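ABC transporter periplasmic-binding protein YtfQ (Mycobacterium smegmatis, PDB 6HB0) serves as the sugar-binding protein of a mycobacterial ABC transporter for L-arabinofuranose. Local coordinates at the zinc ion site. Coordinates in Å, arbitrary orientation; residue numbers count along the deposited sequence, not the author numbering.

The zinc ion site. Residues 125, 128, 132, 263-264, 290-292. With ZN (zinc ion), chain B.
Several other zinc ions are held on this protein by other carboxylates and by histidines of the C-terminal tag, and against that background this zinc is best read as adventitious, probably taken up from the crystallisation medium. No catalytic role is expected of a solute-binding protein. The well-formed shell, with a cysteine and two carboxylates, means that the structure alone does not exclude some stabilising effect. The near-tetrahedral ion joins the helix 126-140 to the end of strand 259-263 and the start of strand 292-295. Asp292 binds through one carboxylate branch, OD1 lying 1.9 Å from ZN. From the helix, Glu128 sets CG anti to its backbone N (chi1 173°) and then bends at chi2 (-122°), which swings OE2 to 2.0 Å from ZN; OE1 stays at the looser fringe of the shell. Cys263 adds its thiol sulfur, SG 2.3 Å from ZN, also anti to the backbone N. A water also binds the ion and is tied to the backbone carbonyl O of Thr290. Arg132 NH1 donates a hydrogen bond, which is also a salt bridge, to Glu128 OE1 at 2.8 Å, nearly in the guanidinium plane but from above the carboxylate plane, steadying the rotation of that carboxylate. Arg132 NH1 also makes a longer salt bridge to Asp292 OD1 at 3.5 Å, while OD2 lies over the rim of one guanidinium face; the positive charge of Arg132 may offset part of the acidic cluster's charge. On the sulfur side, the backbone N of Asp125 donates to Cys263 SG along an almost straight line, 3.2 Å long and 175° at the hydrogen.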
# COMPACT_ATOMS: atom_id res chain seq x y z
N ASP A 125 -2.16 3.92 -3.73
CA ASP A 125 -3.49 3.94 -4.28
C ASP A 125 -4.20 2.57 -4.17
O ASP A 125 -3.98 1.65 -4.99
CB ASP A 125 -3.36 4.29 -5.74
CG ASP A 125 -4.71 4.64 -6.40
OD1 ASP A 125 -5.79 4.29 -5.88
OD2 ASP A 125 -4.66 5.25 -7.48
N GLU A 128 -6.46 1.50 -7.18
CA GLU A 128 -5.60 1.00 -8.23
C GLU A 128 -5.18 -0.45 -7.98
O GLU A 128 -5.17 -1.24 -8.92
CB GLU A 128 -4.39 1.93 -8.38
CG GLU A 128 -3.30 1.47 -9.32
CD GLU A 128 -1.98 1.37 -8.58
OE1 GLU A 128 -1.63 0.24 -8.12
OE2 GLU A 128 -1.34 2.44 -8.34
N ARG A 132 -6.12 -3.36 -10.62
CA ARG A 132 -5.13 -4.21 -11.33
C ARG A 132 -5.43 -5.69 -11.09
O ARG A 132 -5.23 -6.54 -11.98
CB ARG A 132 -3.70 -3.82 -10.91
CG ARG A 132 -3.33 -2.40 -11.35
CD ARG A 132 -2.22 -1.76 -10.53
NE ARG A 132 -1.11 -2.64 -10.54
CZ ARG A 132 -0.23 -2.83 -9.55
NH1 ARG A 132 -0.20 -2.13 -8.42
NH2 ARG A 132 0.67 -3.77 -9.75
N CYS A 263 0.59 -1.78 -4.59
CA CYS A 263 0.95 -0.41 -4.80
C CYS A 263 1.84 -0.08 -3.59
O CYS A 263 1.41 -0.18 -2.44
CB CYS A 263 -0.25 0.52 -4.81
SG CYS A 263 0.17 2.24 -5.17
N ASN A 264 3.07 0.31 -3.85
CA ASN A 264 4.00 0.59 -2.76
C ASN A 264 3.63 1.85 -1.94
O ASN A 264 3.03 2.79 -2.41
CB ASN A 264 5.42 0.85 -3.28
CG ASN A 264 6.11 -0.36 -3.82
OD1 ASN A 264 7.04 -0.19 -4.59
ND2 ASN A 264 5.74 -1.54 -3.40
N THR A 290 3.36 6.48 -6.18
CA THR A 290 4.35 5.54 -5.70
C THR A 290 4.54 4.48 -6.77
O THR A 290 3.69 4.29 -7.61
CB THR A 290 3.91 4.89 -4.39
OG1 THR A 290 2.61 4.31 -4.55
CG2 THR A 290 3.87 5.93 -3.28
N PRO A 291 5.66 3.75 -6.73
CA PRO A 291 5.80 2.61 -7.61
C PRO A 291 4.90 1.41 -7.30
O PRO A 291 4.40 1.26 -6.18
CB PRO A 291 7.28 2.20 -7.43
CG PRO A 291 7.84 3.06 -6.39
CD PRO A 291 6.78 3.89 -5.79
N ASP A 292 4.78 0.53 -8.28
CA ASP A 292 4.01 -0.68 -8.19
C ASP A 292 4.83 -1.93 -8.33
O ASP A 292 5.93 -1.91 -8.89
CB ASP A 292 2.96 -0.65 -9.32
CG ASP A 292 1.92 0.43 -9.13
OD1 ASP A 292 1.63 0.79 -7.96
OD2 ASP A 292 1.34 0.89 -10.15
ZN ZN B . 0.39 2.16 -7.42
O HOH W 1 1.14 3.93 -8.05